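Local coordinates for protein chorismatase (Streptomyces hygroscopicus, PDB 4BPS) that hydrolyses chorismate to a dihydroxycyclohexadiene carboxylate and pyruvate, a step in the biosynthesis of the immunosuppressants FK506 and FK520, at residues Tyr155-Asp167 against Pro216-Arg228. Sequence-based numbering, arbitrary orientation.
With 3EB (3-(2-carboxyethyl)benzoic acid), chain B.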
# COMPACT_ATOMS: atom_id res chain seq x y z
N TYR A 155 -6.18 -12.47 8.03
CA TYR A 155 -5.83 -12.11 6.65
C TYR A 155 -6.78 -12.77 5.65
O TYR A 155 -7.16 -12.17 4.65
CB TYR A 155 -4.40 -12.53 6.33
CG TYR A 155 -4.00 -12.16 4.91
CD1 TYR A 155 -3.96 -10.83 4.48
CD2 TYR A 155 -3.68 -13.14 3.98
CE1 TYR A 155 -3.62 -10.51 3.19
CE2 TYR A 155 -3.30 -12.83 2.70
CZ TYR A 155 -3.28 -11.51 2.30
OH TYR A 155 -2.92 -11.22 1.01
N ARG A 156 -7.12 -14.03 5.91
CA ARG A 156 -7.99 -14.78 5.01
C ARG A 156 -9.41 -14.21 5.03
O ARG A 156 -10.06 -14.10 3.98
CB ARG A 156 -7.98 -16.26 5.36
CG ARG A 156 -6.61 -16.88 5.18
CD ARG A 156 -6.52 -18.26 5.82
NE ARG A 156 -5.14 -18.74 5.81
CZ ARG A 156 -4.63 -19.57 4.91
NH1 ARG A 156 -5.40 -20.08 3.94
NH2 ARG A 156 -3.35 -19.93 4.97
N ASP A 157 -9.88 -13.83 6.21
CA ASP A 157 -11.19 -13.19 6.39
C ASP A 157 -11.24 -11.87 5.61
O ASP A 157 -12.18 -11.58 4.86
CB ASP A 157 -11.33 -12.99 7.91
CG ASP A 157 -12.69 -12.49 8.38
OD1 ASP A 157 -13.73 -12.72 7.72
OD2 ASP A 157 -12.67 -11.91 9.48
N PHE A 158 -10.18 -11.06 5.76
CA PHE A 158 -10.02 -9.84 4.97
C PHE A 158 -10.05 -10.14 3.46
O PHE A 158 -10.72 -9.44 2.70
CB PHE A 158 -8.70 -9.16 5.39
CG PHE A 158 -8.17 -8.19 4.36
CD1 PHE A 158 -8.76 -6.94 4.19
CD2 PHE A 158 -7.12 -8.54 3.54
CE1 PHE A 158 -8.31 -6.07 3.21
CE2 PHE A 158 -6.65 -7.66 2.57
CZ PHE A 158 -7.26 -6.43 2.40
N CYS A 159 -9.31 -11.16 3.02
CA CYS A 159 -9.30 -11.48 1.60
C CYS A 159 -10.69 -11.87 1.09
O CYS A 159 -11.03 -11.54 -0.05
CB CYS A 159 -8.31 -12.61 1.29
SG CYS A 159 -6.56 -12.08 1.24
N VAL A 160 -11.46 -12.62 1.89
CA VAL A 160 -12.83 -12.96 1.51
C VAL A 160 -13.62 -11.66 1.26
O VAL A 160 -14.32 -11.53 0.24
CB VAL A 160 -13.52 -13.82 2.59
CG1 VAL A 160 -15.02 -13.93 2.33
CG2 VAL A 160 -12.89 -15.21 2.66
N GLY A 161 -13.55 -10.72 2.20
CA GLY A 161 -14.30 -9.49 2.04
C GLY A 161 -13.90 -8.65 0.84
O GLY A 161 -14.74 -8.12 0.11
N ARG A 162 -12.59 -8.51 0.63
CA ARG A 162 -12.13 -7.77 -0.54
C ARG A 162 -12.63 -8.42 -1.83
O ARG A 162 -13.16 -7.75 -2.71
CB ARG A 162 -10.61 -7.65 -0.49
CG ARG A 162 -10.02 -7.04 -1.75
CD ARG A 162 -8.52 -6.71 -1.61
NE ARG A 162 -7.72 -7.91 -1.33
CZ ARG A 162 -6.43 -7.89 -1.02
NH1 ARG A 162 -5.75 -6.73 -0.96
NH2 ARG A 162 -5.80 -9.03 -0.74
N ALA A 163 -12.49 -9.74 -1.92
CA ALA A 163 -12.91 -10.47 -3.11
C ALA A 163 -14.41 -10.30 -3.33
O ALA A 163 -14.87 -10.13 -4.47
CB ALA A 163 -12.53 -11.95 -3.00
N GLN A 164 -15.20 -10.37 -2.25
CA GLN A 164 -16.65 -10.20 -2.36
C GLN A 164 -17.00 -8.82 -2.91
O GLN A 164 -17.91 -8.70 -3.74
CB GLN A 164 -17.32 -10.44 -1.01
CG GLN A 164 -18.84 -10.37 -1.05
CD GLN A 164 -19.43 -10.58 0.31
OE1 GLN A 164 -19.08 -11.53 1.00
NE2 GLN A 164 -20.34 -9.69 0.72
N ALA A 165 -16.29 -7.79 -2.46
CA ALA A 165 -16.55 -6.44 -2.96
C ALA A 165 -16.28 -6.33 -4.46
O ALA A 165 -17.00 -5.62 -5.16
CB ALA A 165 -15.75 -5.40 -2.21
N LEU A 166 -15.24 -7.00 -4.96
CA LEU A 166 -15.01 -6.93 -6.40
C LEU A 166 -16.21 -7.51 -7.14
O LEU A 166 -16.67 -6.95 -8.14
CB LEU A 166 -13.73 -7.64 -6.84
CG LEU A 166 -12.43 -6.82 -6.79
CD1 LEU A 166 -11.89 -6.62 -5.39
CD2 LEU A 166 -11.36 -7.51 -7.66
N ASP A 167 -16.74 -8.63 -6.67
CA ASP A 167 -17.92 -9.19 -7.32
C ASP A 167 -19.13 -8.27 -7.21
O ASP A 167 -19.90 -8.14 -8.16
CB ASP A 167 -18.27 -10.54 -6.71
CG ASP A 167 -17.22 -11.59 -6.99
OD1 ASP A 167 -16.45 -11.43 -7.96
OD2 ASP A 167 -17.17 -12.58 -6.22
N PRO A 216 -3.12 -20.58 -5.32
CA PRO A 216 -3.89 -21.81 -5.09
C PRO A 216 -4.66 -21.72 -3.77
O PRO A 216 -4.46 -20.83 -2.94
CB PRO A 216 -2.79 -22.88 -5.02
CG PRO A 216 -1.59 -22.15 -4.51
CD PRO A 216 -1.67 -20.79 -5.15
N THR A 217 -5.54 -22.69 -3.57
CA THR A 217 -6.50 -22.55 -2.48
C THR A 217 -5.89 -22.78 -1.11
O THR A 217 -6.55 -22.49 -0.11
CB THR A 217 -7.71 -23.48 -2.67
OG1 THR A 217 -7.26 -24.84 -2.64
CG2 THR A 217 -8.44 -23.20 -3.98
N THR A 218 -4.65 -23.24 -1.04
CA THR A 218 -3.92 -23.25 0.21
C THR A 218 -4.03 -21.92 0.95
O THR A 218 -4.06 -21.89 2.17
CB THR A 218 -2.43 -23.53 -0.04
OG1 THR A 218 -2.27 -24.55 -1.04
CG2 THR A 218 -1.74 -23.91 1.25
N TYR A 219 -4.04 -20.82 0.18
CA TYR A 219 -4.02 -19.46 0.73
C TYR A 219 -5.43 -18.87 0.89
O TYR A 219 -5.57 -17.67 1.17
CB TYR A 219 -3.17 -18.56 -0.17
CG TYR A 219 -1.77 -19.11 -0.39
CD1 TYR A 219 -0.83 -19.12 0.63
CD2 TYR A 219 -1.39 -19.62 -1.62
CE1 TYR A 219 0.44 -19.62 0.43
CE2 TYR A 219 -0.12 -20.14 -1.82
CZ TYR A 219 0.80 -20.11 -0.81
OH TYR A 219 2.06 -20.59 -1.00
N GLY A 220 -6.45 -19.71 0.73
CA GLY A 220 -7.84 -19.28 0.60
C GLY A 220 -8.58 -19.20 1.92
O GLY A 220 -8.00 -19.14 3.00
N PRO A 221 -9.92 -19.21 1.86
CA PRO A 221 -10.76 -19.67 0.75
C PRO A 221 -10.90 -18.70 -0.42
O PRO A 221 -11.39 -19.14 -1.46
CB PRO A 221 -12.11 -19.90 1.42
CG PRO A 221 -12.13 -18.95 2.51
CD PRO A 221 -10.72 -18.93 3.06
N ARG A 222 -10.50 -17.45 -0.29
CA ARG A 222 -10.48 -16.55 -1.45
C ARG A 222 -9.08 -15.98 -1.59
O ARG A 222 -8.48 -15.54 -0.61
CB ARG A 222 -11.49 -15.40 -1.32
CG ARG A 222 -12.97 -15.81 -1.26
CD ARG A 222 -13.61 -16.31 -2.58
NE ARG A 222 -13.44 -15.49 -3.80
CZ ARG A 222 -14.30 -14.58 -4.30
NH1 ARG A 222 -15.43 -14.25 -3.68
NH2 ARG A 222 -14.00 -13.96 -5.44
N PRO A 223 -8.55 -15.95 -2.81
CA PRO A 223 -7.17 -15.46 -2.97
C PRO A 223 -7.08 -13.96 -2.77
O PRO A 223 -8.07 -13.22 -2.91
CB PRO A 223 -6.84 -15.82 -4.43
CG PRO A 223 -8.15 -15.84 -5.10
CD PRO A 223 -9.13 -16.38 -4.09
N PRO A 224 -5.87 -13.50 -2.46
CA PRO A 224 -5.61 -12.06 -2.54
C PRO A 224 -5.75 -11.57 -3.97
O PRO A 224 -5.80 -12.38 -4.91
CB PRO A 224 -4.16 -11.92 -2.05
CG PRO A 224 -3.63 -13.28 -1.86
CD PRO A 224 -4.65 -14.29 -2.25
N VAL A 225 -5.86 -10.26 -4.14
CA VAL A 225 -5.90 -9.66 -5.47
C VAL A 225 -5.18 -8.34 -5.42
O VAL A 225 -5.46 -7.52 -4.54
CB VAL A 225 -7.35 -9.51 -5.98
CG1 VAL A 225 -8.24 -8.71 -4.99
CG2 VAL A 225 -7.39 -8.89 -7.35
N PHE A 226 -4.22 -8.17 -6.32
CA PHE A 226 -3.41 -6.95 -6.42
C PHE A 226 -2.36 -7.12 -7.51
O PHE A 226 -1.92 -8.25 -7.77
CB PHE A 226 -2.71 -6.54 -5.09
CG PHE A 226 -1.80 -7.59 -4.51
CD1 PHE A 226 -2.27 -8.56 -3.62
CD2 PHE A 226 -0.45 -7.61 -4.83
CE1 PHE A 226 -1.44 -9.50 -3.09
CE2 PHE A 226 0.39 -8.55 -4.29
CZ PHE A 226 -0.10 -9.51 -3.44
N ALA A 227 -1.92 -6.00 -8.08
CA ALA A 227 -0.81 -6.00 -9.03
C ALA A 227 0.51 -5.89 -8.28
O ALA A 227 0.53 -5.46 -7.13
CB ALA A 227 -0.95 -4.82 -9.97
N ARG A 228 1.62 -6.22 -8.93
CA ARG A 228 2.93 -6.16 -8.27
C ARG A 228 3.54 -4.73 -8.31
O ARG A 228 4.39 -4.38 -7.48
CB ARG A 228 3.89 -7.22 -8.84
CG ARG A 228 3.33 -8.62 -8.72
CD ARG A 228 3.19 -9.05 -7.27
NE ARG A 228 2.43 -10.29 -7.16
CZ ARG A 228 2.38 -11.02 -6.05
NH1 ARG A 228 3.05 -10.65 -4.97
NH2 ARG A 228 1.66 -12.13 -6.04
C 3EB B . 2.38 -11.69 -1.34
O 3EB B . 1.34 -12.35 -1.45
CA 3EB B . 2.82 -11.12 -0.02
OAB 3EB B . -3.22 -8.73 0.38
OAD 3EB B . -3.02 -6.64 -0.33
CAE 3EB B . 1.70 -8.34 -0.60
CAF 3EB B . 1.07 -7.22 -1.11
CAG 3EB B . 0.98 -9.28 0.14
CAH 3EB B . -0.28 -7.01 -0.89
CAL 3EB B . -2.51 -7.78 -0.01
CAM 3EB B . -0.39 -9.07 0.33
CAN 3EB B . -1.03 -7.95 -0.19
OXT 3EB B . 3.18 -11.49 -2.33
C2 3EB B . 1.64 -10.50 0.77
O HOH W 1 -9.41 -16.14 2.04
O HOH W 2 -8.78 -10.69 -1.67
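Tyr-155 lays its hydroxyl against the Pro-224 ring, OH to CB 3.4 Å, the two side chains crossing at about a right angle. The same OH donates to the benzoate oxygen OAB of the bound 3-(2-carboxyethyl)benzoic acid at 2.6 Å, an acceptor lying in the plane of the phenol ring. One turn of the loop is held by Arg-156, whose side chain is extended from CG to NE and whose NH1 spends its hydrogens on two carbonyls: Thr-218 O at 2.9 Å, nearly straight at 172°, and Gly-220 O, more bent. A leucine in its place would probably leave both carbonyls without this donor and Glu-153, which pairs with NE, without its mate. Water 1 links Arg-156 O to Arg-222 N. Cys-159 packs SG near Pro-224, and Val-160 sets CG2 3.8 Å from CG of Pro-221, which follows a cis peptide bond. Helix 154-169, from the YjgF-like fold of the chorismatase, is thus lined by the irregular segment ahead of strand 229-232, and together they wall the substrate pocket. There Arg-162, its chain bent at chi3 to turn the guanidinium toward the ligand, grips the benzoate carboxylate end-on in a two-pronged pair, NH1 to OAD at 2.8 Å and 177°, NH2 to OAB. Its guanidinium is sandwiched, Phe-158 CE2 over one face and Val-225 O over the other, while NE donates to water 2, which donates in turn to Cys-159 O and Pro-223 O; these contacts plausibly fix its rotation. Phe-226 lays one ring face over the ligand's aromatic ring, with CAH 3.4 Å above the Phe-226 plane near its centre, and Arg-228 NH1 holds the other carboxylate through OXT. In the Arg-222 conformer described, one of two, Ala-163 CB sits 3.4 Å from Arg-222 CZ, centred over one guanidinium face, and the 3.5 Å salt bridge from Asp-167 OD2 to Arg-222 NH1 is long and tentative.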